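Local coordinates for stromal cell-derived factor 2-like protein (Arabidopsis thaliana, PDB 3MAL), which takes part in protein quality control and the unfolded protein response of the endoplasmic reticulum, in a complex with the chaperones ERDJ3B and BIP1, at residues G47-T52 against V112-D117; R94-S99 against T119-G124; P105-L110 against E171-R176; S152-S157 against R176-D181. One frame throughout, in Å; residues are numbered along the deposited sequence.

Contact 1: residues G47-T52 against V112-D117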
# COMPACT_ATOMS: atom_id res chain seq x y z
N GLY A 47 10.99 8.59 -11.39
CA GLY A 47 10.66 7.99 -12.68
C GLY A 47 10.22 6.52 -12.58
O GLY A 47 10.14 5.82 -13.60
N GLN A 48 9.96 6.03 -11.37
CA GLN A 48 9.48 4.64 -11.22
C GLN A 48 7.97 4.53 -11.55
O GLN A 48 7.31 5.54 -11.79
CB GLN A 48 9.80 4.09 -9.82
CG GLN A 48 11.31 3.89 -9.56
CD GLN A 48 11.66 3.70 -8.10
OE1 GLN A 48 10.78 3.44 -7.28
NE2 GLN A 48 12.93 3.83 -7.78
N GLN A 49 7.44 3.31 -11.57
CA GLN A 49 6.01 3.05 -11.84
C GLN A 49 5.16 3.79 -10.82
O GLN A 49 5.42 3.73 -9.60
CB GLN A 49 5.73 1.55 -11.76
CG GLN A 49 4.27 1.14 -12.13
CD GLN A 49 4.10 -0.38 -12.11
OE1 GLN A 49 3.41 -0.93 -11.24
NE2 GLN A 49 4.72 -1.06 -13.07
N SER A 50 4.12 4.47 -11.31
CA SER A 50 3.28 5.31 -10.47
C SER A 50 2.20 4.52 -9.73
O SER A 50 1.84 3.40 -10.10
CB SER A 50 2.64 6.42 -11.31
OG SER A 50 1.77 5.85 -12.28
N VAL A 51 1.75 5.12 -8.64
CA VAL A 51 0.73 4.55 -7.74
C VAL A 51 -0.29 5.68 -7.52
O VAL A 51 0.09 6.84 -7.38
CB VAL A 51 1.39 4.09 -6.40
CG1 VAL A 51 0.31 3.81 -5.33
CG2 VAL A 51 2.27 2.87 -6.62
N THR A 52 -1.58 5.35 -7.52
CA THR A 52 -2.66 6.33 -7.37
C THR A 52 -3.79 5.80 -6.51
O THR A 52 -3.80 4.61 -6.13
CB THR A 52 -3.29 6.72 -8.74
OG1 THR A 52 -4.05 5.62 -9.26
CG2 THR A 52 -2.23 7.16 -9.75
N VAL A 112 5.35 7.94 -3.50
CA VAL A 112 5.03 6.53 -3.37
C VAL A 112 4.96 5.88 -4.75
O VAL A 112 4.16 6.31 -5.60
CB VAL A 112 3.70 6.33 -2.56
CG1 VAL A 112 3.32 4.87 -2.51
CG2 VAL A 112 3.89 6.83 -1.14
N SER A 113 5.82 4.88 -4.96
CA SER A 113 5.93 4.22 -6.27
C SER A 113 5.77 2.71 -6.20
O SER A 113 5.58 2.11 -5.12
CB SER A 113 7.29 4.56 -6.93
OG SER A 113 8.37 3.94 -6.23
N CYS A 114 5.83 2.09 -7.38
CA CYS A 114 5.97 0.64 -7.49
C CYS A 114 7.37 0.32 -8.04
O CYS A 114 7.77 0.84 -9.09
CB CYS A 114 4.86 0.03 -8.38
SG CYS A 114 3.53 -0.75 -7.39
N PHE A 115 8.10 -0.53 -7.32
CA PHE A 115 9.53 -0.75 -7.56
C PHE A 115 9.85 -2.22 -7.85
O PHE A 115 9.22 -3.13 -7.30
CB PHE A 115 10.33 -0.29 -6.33
CG PHE A 115 11.79 -0.67 -6.32
CD1 PHE A 115 12.21 -1.85 -5.70
CD2 PHE A 115 12.75 0.17 -6.90
CE1 PHE A 115 13.55 -2.22 -5.70
CE2 PHE A 115 14.10 -0.18 -6.87
CZ PHE A 115 14.50 -1.36 -6.27
N GLY A 116 10.87 -2.44 -8.67
CA GLY A 116 11.45 -3.76 -8.81
C GLY A 116 10.54 -4.79 -9.45
O GLY A 116 9.73 -4.48 -10.31
N ASP A 117 10.70 -6.03 -9.03
CA ASP A 117 9.92 -7.11 -9.58
C ASP A 117 10.22 -8.34 -8.77
O ASP A 117 10.75 -8.25 -7.69
CB ASP A 117 10.28 -7.34 -11.05
CG ASP A 117 11.75 -7.71 -11.24
OD1 ASP A 117 12.35 -8.40 -10.40
OD2 ASP A 117 12.34 -7.28 -12.24
O HOH W 1 9.40 0.97 -11.30
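Gln49 and Cys114 sit opposite each other as an antiparallel hydrogen-bonded pair, where strands 49-54 and 110-115 of the beta-trefoil built from MIR repeats come together. The axes of segments 49-52 and 112-115 pass 4.7 Å apart with their directions 132° apart, antiparallel in sense but strongly twisted. Cys114 N donates to Gln49 O in a nearly straight bond (2.8 Å, 170° at the hydrogen). Beside this bond lies the tightly packed part of the contact. Val51 turns toward strand 110-115 and sets Val51 CG2 3.5 Å from Ser113 C. The same methyl, Val51 CG2, lies 3.9 Å from Cys114 SG, while Val51 CB rests near Val112 O. On the face shared with Cys114, the Gln49 chain starts with CG anti to the backbone N and runs extended, bringing Gln49 OE1 to 3.3 Å from Cys114 CB. That oxygen takes its hydrogen bonds from outside the pair, from Ser37 OG and Thr93 OG1, so here it packs without pairing.

Toward Gln48 the evidence is of looser, wetter contact. Direct backbone pairing gives way to a water that accepts from Gln49 N and donates to Cys114 O. Gln48 and Phe115, both partly exposed, meet beyond it: the amide comes to the edge of the ring, with Gln48 NE2 3.8 Å from Phe115 CD2 and the planes 54° apart. The Gln48 amide is anchored at OE1, where Ser113 OG donates to Gln48 OE1 at 2.7 Å, tilted from the carbonyl plane.

Contact 2: residues R94-S99 against T119-G124; sequences RKWLHS and TNSDTG
His98 carries CG anti to its backbone N (chi1 -168°), whereas Asp122 holds CG between its own N and carbonyl carbon; with these settings the two side chains cross at about a right angle, ring and carboxylate planes 44° apart. Asp122 OD1 lies in the plane of the imidazole at its edge, 3.3 Å from His98 CE1. Asp122 OD1 also accepts from Gly124 N (2.8 Å), closing an Asx turn that fixes the carboxylate beside the ring. A water at the ring edge donates to Asp122 OD2 and makes a weak bond with His98 NE2; ND1 pairs with Asp125 OD1. On the backbone, Ser99 N donates to Gly124 O (3.2 Å). His98 CA adds a CA-H...O contact of 3.5 Å to Gly124 O, which also binds His148 NE2.

At the other end, Ser121 CB stands over one face of Trp96 in a CH-pi contact, 4.0 Å from the centroid of the five-membered ring and 20° off its normal. Ser121 OG bonds to Asp125 OD2, and Trp96 NE1 to Asp117 O. Strand 96-100 is thus held against the loop joining strands 110-115 and 127-131, within the second MIR repeat of the beta-trefoil.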
# COMPACT_ATOMS: atom_id res chain seq x y z
N ARG A 94 3.56 -7.18 -10.56
CA ARG A 94 4.59 -7.81 -9.74
C ARG A 94 5.58 -6.84 -9.08
O ARG A 94 6.57 -7.27 -8.47
CB ARG A 94 5.35 -8.86 -10.58
CG ARG A 94 4.52 -10.06 -10.87
CD ARG A 94 4.88 -11.04 -9.77
NE ARG A 94 3.71 -11.53 -9.11
CZ ARG A 94 3.73 -12.30 -8.03
NH1 ARG A 94 4.88 -12.66 -7.45
NH2 ARG A 94 2.58 -12.69 -7.53
N LYS A 95 5.33 -5.53 -9.17
CA LYS A 95 6.20 -4.53 -8.52
C LYS A 95 5.77 -4.30 -7.06
O LYS A 95 4.63 -4.60 -6.69
CB LYS A 95 6.27 -3.21 -9.31
CG LYS A 95 6.76 -3.36 -10.79
CD LYS A 95 7.43 -2.05 -11.25
CE LYS A 95 8.10 -2.13 -12.64
NZ LYS A 95 8.80 -3.43 -12.88
N TRP A 96 6.70 -3.80 -6.24
CA TRP A 96 6.49 -3.67 -4.78
C TRP A 96 6.09 -2.25 -4.41
O TRP A 96 6.69 -1.31 -4.92
CB TRP A 96 7.79 -4.03 -4.02
CG TRP A 96 8.29 -5.37 -4.39
CD1 TRP A 96 9.20 -5.68 -5.37
CD2 TRP A 96 7.87 -6.60 -3.82
NE1 TRP A 96 9.37 -7.05 -5.44
CE2 TRP A 96 8.56 -7.64 -4.50
CE3 TRP A 96 6.97 -6.94 -2.80
CZ2 TRP A 96 8.38 -8.98 -4.18
CZ3 TRP A 96 6.82 -8.27 -2.47
CH2 TRP A 96 7.50 -9.28 -3.16
N LEU A 97 5.08 -2.09 -3.55
CA LEU A 97 4.77 -0.76 -2.98
C LEU A 97 6.04 -0.18 -2.32
O LEU A 97 6.67 -0.84 -1.49
CB LEU A 97 3.64 -0.88 -1.94
CG LEU A 97 3.10 0.49 -1.47
CD1 LEU A 97 2.46 1.24 -2.66
CD2 LEU A 97 2.15 0.36 -0.25
N HIS A 98 6.41 1.04 -2.69
CA HIS A 98 7.78 1.56 -2.44
C HIS A 98 7.74 3.04 -2.08
O HIS A 98 6.87 3.79 -2.55
CB HIS A 98 8.62 1.37 -3.72
CG HIS A 98 10.10 1.58 -3.57
ND1 HIS A 98 10.97 0.59 -3.13
CD2 HIS A 98 10.89 2.64 -3.89
CE1 HIS A 98 12.21 1.04 -3.17
NE2 HIS A 98 12.19 2.28 -3.62
N SER A 99 8.67 3.47 -1.27
CA SER A 99 8.92 4.91 -1.00
C SER A 99 10.43 5.23 -0.85
O SER A 99 11.23 4.36 -0.94
CB SER A 99 8.01 5.61 0.03
OG SER A 99 8.03 7.02 0.03
N THR A 119 12.54 -10.42 -8.86
CA THR A 119 13.96 -10.65 -8.64
C THR A 119 14.64 -9.48 -7.95
O THR A 119 15.84 -9.50 -7.67
CB THR A 119 14.68 -10.89 -9.99
OG1 THR A 119 14.63 -9.68 -10.77
CG2 THR A 119 14.01 -12.02 -10.74
N ASN A 120 13.85 -8.44 -7.67
CA ASN A 120 14.39 -7.18 -7.21
C ASN A 120 13.46 -6.53 -6.17
O ASN A 120 12.41 -5.98 -6.52
CB ASN A 120 14.63 -6.25 -8.41
CG ASN A 120 15.44 -5.01 -8.05
OD1 ASN A 120 16.18 -5.00 -7.05
ND2 ASN A 120 15.31 -3.95 -8.87
N SER A 121 13.84 -6.64 -4.91
CA SER A 121 13.15 -5.97 -3.81
C SER A 121 14.24 -5.43 -2.89
O SER A 121 15.32 -6.04 -2.79
CB SER A 121 12.25 -6.97 -3.06
OG SER A 121 11.55 -6.38 -1.98
N ASP A 122 13.99 -4.29 -2.26
CA ASP A 122 14.89 -3.79 -1.22
C ASP A 122 14.14 -3.25 -0.01
O ASP A 122 12.91 -3.31 0.02
CB ASP A 122 15.93 -2.79 -1.78
CG ASP A 122 15.33 -1.49 -2.26
OD1 ASP A 122 14.33 -1.00 -1.70
OD2 ASP A 122 15.91 -0.91 -3.20
N THR A 123 14.86 -2.75 1.00
CA THR A 123 14.19 -2.23 2.23
C THR A 123 13.20 -1.07 1.98
O THR A 123 12.34 -0.78 2.82
CB THR A 123 15.20 -1.83 3.35
OG1 THR A 123 15.96 -0.70 2.95
CG2 THR A 123 16.14 -2.99 3.71
N GLY A 124 13.33 -0.40 0.84
CA GLY A 124 12.40 0.67 0.50
C GLY A 124 11.01 0.13 0.22
O GLY A 124 10.06 0.91 0.09
O HOH W 2 15.45 1.95 -3.64

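Contact 3: residues P105-L110 against E171-R176; sequences PISGNL and EVCGIR
The carboxylate of Glu171 is approached on one face by two backbone N-H groups of the facing turn, Ile106 N and Ser107 N, which lie 2.8 Å and 2.9 Å respectively from Glu171 OE2. Ile106 N comes from well above the plane (43° out of it) and Ser107 N on the syn side, tilted 33°. At the edge, Ser107 OG donates to the syn lone pair of Glu171 OE1 at 2.7 Å. Glu171 CG lies anti to the backbone N (chi1 -163°) and the chain beyond is extended, carrying a buried acid into the turn 105-108. Ser104 OG and His158 NE2 add bonds to OE2 and OE1 respectively; so many donors would probably favour the ionised form.

Asn109 ND2 donates to Ser107 OG in turn, steadying the hydroxyl that grips Glu171. The Asn109 and Ile175 side chains lie side by side, pointing the same way, with Asn109 CG 3.7 Å from Ile175 CG2, while Asn109 CB rests on Cys173 SG. Further on, Leu110 and Gly174 form an antiparallel hydrogen-bonded pair with both bonds made: Leu110 N to Gly174 O (3.0 Å) and Gly174 N to Leu110 O (2.9 Å). The last flat group, the Arg176 guanidinium, receives Leu110 CD2 at its edge, the two side chains crossing at about a right angle.

Strand 170-175 therefore pairs with the start of strand 110-115, holds the loop leading into it, and bonds to strand 154-161 through Glu171 and Ile175.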
# COMPACT_ATOMS: atom_id res chain seq x y z
N PRO A 105 4.17 13.97 -7.21
CA PRO A 105 3.97 14.93 -8.31
C PRO A 105 3.01 16.10 -8.07
O PRO A 105 3.12 17.11 -8.79
CB PRO A 105 3.46 14.05 -9.47
CG PRO A 105 3.38 12.65 -8.95
CD PRO A 105 3.52 12.68 -7.47
N ILE A 106 2.09 16.00 -7.12
CA ILE A 106 1.12 17.07 -6.92
C ILE A 106 1.43 17.92 -5.69
O ILE A 106 1.53 19.15 -5.80
CB ILE A 106 -0.39 16.57 -6.90
CG1 ILE A 106 -0.78 15.97 -8.26
CG2 ILE A 106 -1.33 17.71 -6.59
CD1 ILE A 106 -2.27 15.54 -8.36
N SER A 107 1.62 17.26 -4.55
CA SER A 107 1.76 17.96 -3.26
C SER A 107 3.21 18.09 -2.76
O SER A 107 3.47 18.73 -1.74
CB SER A 107 0.89 17.29 -2.20
OG SER A 107 1.33 15.95 -1.96
N GLY A 108 4.17 17.51 -3.47
CA GLY A 108 5.58 17.65 -3.07
C GLY A 108 5.87 16.98 -1.74
O GLY A 108 6.75 17.43 -0.98
N ASN A 109 5.13 15.90 -1.45
CA ASN A 109 5.40 15.07 -0.27
C ASN A 109 6.22 13.85 -0.73
O ASN A 109 6.79 13.88 -1.82
CB ASN A 109 4.09 14.68 0.43
CG ASN A 109 3.45 15.87 1.14
OD1 ASN A 109 4.04 16.44 2.05
ND2 ASN A 109 2.25 16.25 0.72
N LEU A 110 6.32 12.81 0.08
CA LEU A 110 7.20 11.69 -0.28
C LEU A 110 6.56 10.95 -1.43
O LEU A 110 5.40 10.56 -1.35
CB LEU A 110 7.34 10.75 0.92
CG LEU A 110 8.49 10.74 1.96
CD1 LEU A 110 9.67 11.72 1.73
CD2 LEU A 110 7.95 10.72 3.41
N GLU A 171 -3.62 11.53 -6.11
CA GLU A 171 -2.24 11.37 -5.66
C GLU A 171 -2.18 10.47 -4.44
O GLU A 171 -2.99 10.59 -3.51
CB GLU A 171 -1.61 12.73 -5.29
CG GLU A 171 -0.08 12.68 -5.21
CD GLU A 171 0.50 13.86 -4.46
OE1 GLU A 171 -0.07 14.24 -3.43
OE2 GLU A 171 1.54 14.40 -4.89
N VAL A 172 -1.20 9.57 -4.44
CA VAL A 172 -0.83 8.84 -3.23
C VAL A 172 0.58 9.29 -2.88
O VAL A 172 1.43 9.46 -3.76
CB VAL A 172 -0.94 7.31 -3.45
CG1 VAL A 172 -0.37 6.52 -2.24
CG2 VAL A 172 -2.40 6.94 -3.72
N CYS A 173 0.82 9.54 -1.59
CA CYS A 173 2.14 10.04 -1.16
C CYS A 173 2.39 9.60 0.28
O CYS A 173 1.57 8.88 0.85
CB CYS A 173 2.21 11.56 -1.30
SG CYS A 173 1.04 12.45 -0.27
N GLY A 174 3.53 10.01 0.84
CA GLY A 174 3.87 9.74 2.24
C GLY A 174 4.03 11.07 2.97
O GLY A 174 4.62 12.01 2.41
N ILE A 175 3.44 11.18 4.17
CA ILE A 175 3.63 12.37 5.03
C ILE A 175 4.03 11.95 6.42
O ILE A 175 3.86 10.78 6.81
CB ILE A 175 2.40 13.34 5.11
CG1 ILE A 175 1.33 12.77 6.06
CG2 ILE A 175 1.88 13.70 3.69
CD1 ILE A 175 0.24 13.75 6.41
N ARG A 176 4.55 12.88 7.19
CA ARG A 176 5.19 12.49 8.42
C ARG A 176 4.31 12.46 9.65
O ARG A 176 4.69 11.87 10.65
CB ARG A 176 6.42 13.36 8.65
CG ARG A 176 7.38 13.27 7.46
CD ARG A 176 8.62 12.48 7.75
NE ARG A 176 9.46 12.34 6.56
CZ ARG A 176 10.79 12.32 6.58
NH1 ARG A 176 11.45 12.47 7.73
NH2 ARG A 176 11.47 12.18 5.45

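Contact 4: residues S152-S157 against R176-D181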
# COMPACT_ATOMS: atom_id res chain seq x y z
N SER A 152 9.93 6.81 7.36
CA SER A 152 8.90 7.10 8.37
C SER A 152 7.62 7.79 7.83
O SER A 152 6.80 8.24 8.62
CB SER A 152 9.48 7.91 9.55
OG SER A 152 10.51 7.19 10.18
N GLY A 153 7.44 7.83 6.50
CA GLY A 153 6.21 8.37 5.90
C GLY A 153 4.99 7.45 6.07
O GLY A 153 5.11 6.23 5.86
N TYR A 154 3.85 7.99 6.48
CA TYR A 154 2.60 7.22 6.47
C TYR A 154 2.04 7.27 5.06
O TYR A 154 2.01 8.35 4.45
CB TYR A 154 1.56 7.80 7.45
CG TYR A 154 2.04 7.75 8.86
CD1 TYR A 154 2.04 6.54 9.57
CD2 TYR A 154 2.54 8.90 9.49
CE1 TYR A 154 2.48 6.47 10.88
CE2 TYR A 154 2.98 8.84 10.82
CZ TYR A 154 2.96 7.61 11.50
OH TYR A 154 3.40 7.48 12.80
N LEU A 155 1.65 6.11 4.54
CA LEU A 155 0.91 6.03 3.28
C LEU A 155 -0.31 6.96 3.38
O LEU A 155 -1.13 6.85 4.31
CB LEU A 155 0.46 4.58 3.02
CG LEU A 155 -0.24 4.36 1.68
CD1 LEU A 155 0.78 4.46 0.53
CD2 LEU A 155 -0.92 2.98 1.68
N HIS A 156 -0.46 7.83 2.38
CA HIS A 156 -1.38 8.96 2.49
C HIS A 156 -2.09 9.17 1.17
O HIS A 156 -1.50 8.95 0.12
CB HIS A 156 -0.55 10.22 2.82
CG HIS A 156 -1.36 11.37 3.33
ND1 HIS A 156 -1.89 12.33 2.49
CD2 HIS A 156 -1.71 11.72 4.58
CE1 HIS A 156 -2.54 13.22 3.21
NE2 HIS A 156 -2.43 12.88 4.48
N SER A 157 -3.37 9.56 1.22
CA SER A 157 -4.03 10.12 0.05
C SER A 157 -4.93 11.29 0.44
O SER A 157 -5.01 11.69 1.62
CB SER A 157 -4.82 9.04 -0.72
OG SER A 157 -5.00 9.43 -2.08
N ARG A 176 4.55 12.88 7.19
CA ARG A 176 5.19 12.49 8.42
C ARG A 176 4.31 12.46 9.65
O ARG A 176 4.69 11.87 10.65
CB ARG A 176 6.42 13.36 8.65
CG ARG A 176 7.38 13.27 7.46
CD ARG A 176 8.62 12.48 7.75
NE ARG A 176 9.46 12.34 6.56
CZ ARG A 176 10.79 12.32 6.58
NH1 ARG A 176 11.45 12.47 7.73
NH2 ARG A 176 11.47 12.18 5.45
N GLU A 177 3.13 13.07 9.58
CA GLU A 177 2.20 13.11 10.71
C GLU A 177 0.98 12.21 10.51
O GLU A 177 0.43 12.11 9.41
CB GLU A 177 1.66 14.55 10.90
CG GLU A 177 2.74 15.60 11.22
CD GLU A 177 3.60 15.95 10.02
OE1 GLU A 177 3.06 16.10 8.90
OE2 GLU A 177 4.81 16.05 10.18
N LYS A 178 0.50 11.63 11.62
CA LYS A 178 -0.78 10.91 11.63
C LYS A 178 -1.91 11.88 11.40
O LYS A 178 -2.02 12.91 12.08
CB LYS A 178 -0.99 10.16 12.95
CG LYS A 178 0.10 9.16 13.26
CD LYS A 178 -0.32 8.25 14.43
CE LYS A 178 0.64 7.10 14.53
NZ LYS A 178 0.21 6.12 15.58
N LYS A 179 -2.74 11.59 10.39
CA LYS A 179 -3.90 12.41 10.11
C LYS A 179 -5.04 11.51 9.66
O LYS A 179 -4.83 10.33 9.36
CB LYS A 179 -3.60 13.42 8.99
CG LYS A 179 -2.51 14.44 9.30
CD LYS A 179 -2.37 15.43 8.13
CE LYS A 179 -1.32 16.49 8.44
NZ LYS A 179 -1.14 17.49 7.33
N ALA A 180 -6.24 12.08 9.58
CA ALA A 180 -7.41 11.36 9.08
C ALA A 180 -7.16 10.79 7.66
O ALA A 180 -7.60 9.68 7.35
CB ALA A 180 -8.62 12.28 9.08
N ASP A 181 -6.43 11.54 6.84
CA ASP A 181 -6.13 11.14 5.45
C ASP A 181 -5.00 10.12 5.33
O ASP A 181 -4.56 9.82 4.21
CB ASP A 181 -5.77 12.37 4.59
CG ASP A 181 -6.99 13.20 4.20
OD1 ASP A 181 -8.09 12.66 4.00
OD2 ASP A 181 -6.82 14.43 4.06
O HOH W 3 6.78 10.05 10.49
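Tyr154 and His156 project from strand 154-161 onto the loop 176-181, within the third MIR repeat of the beta-trefoil, and meet it in quite different ways. Tyr154 points toward the loop and presents an edge: Arg176 O lies near the ring plane, 3.5 Å from Tyr154 CE2. Lys178 crosses the phenol obliquely; its extended chain brings Lys178 CE to 3.3 Å from Tyr154 OH. Lys178 NZ reaches beyond, to a long, weak ion pair with Glu132.

His156 instead offers a face. CG anti to the backbone N (chi1 -164°) sets the ring beside Asp181, and Asp181 CB lies 3.4 Å from His156 NE2. The carbonyl oxygen of Asp181, whose place in the model is less sure, appears to stand above one face of the imidazole, offset toward the rim. The imidazole and carboxylate planes are 88° apart, and His156 NE2 and Asp181 OD2 are 4.7 Å apart, too far for a salt bridge.

With the same reservation, Asp181 O probably also accepts from Ser157 N (3.2 Å). Asn182 also ties the loop, its ND2 bonding Glu177 O and its OD1 Lys179 N. At the opposite end from Asp181 a water takes over: it donates to Ser152 O at 2.6 Å and to Arg176 O at 2.8 Å, joining backbone oxygens that cannot bond to each other.

All four contacts reach one antiparallel sheet of the beta-trefoil, the curled sheet distinct from the closed six-stranded barrel. Contacts 1 and 2 are adjacent, centres about 9 Å apart, through neighbouring strands 96-100 and 110-115; contacts 3 and 4 are equally close, through strands 154-161 and 170-175. The centres of contacts 1 and 3 lie about 13 Å apart, Val112 of the one packing on Cys173 and Gly174 of the other. Contact 2 closes along the chain before contact 4 opens, each inside a single MIR repeat; both fasten a strand to the loop that follows the next strand, consistent with the internal repeat. Contacts 1 and 3 interleave along the chain, join residues some 60 positions apart, and so tie successive repeats into one compact domain.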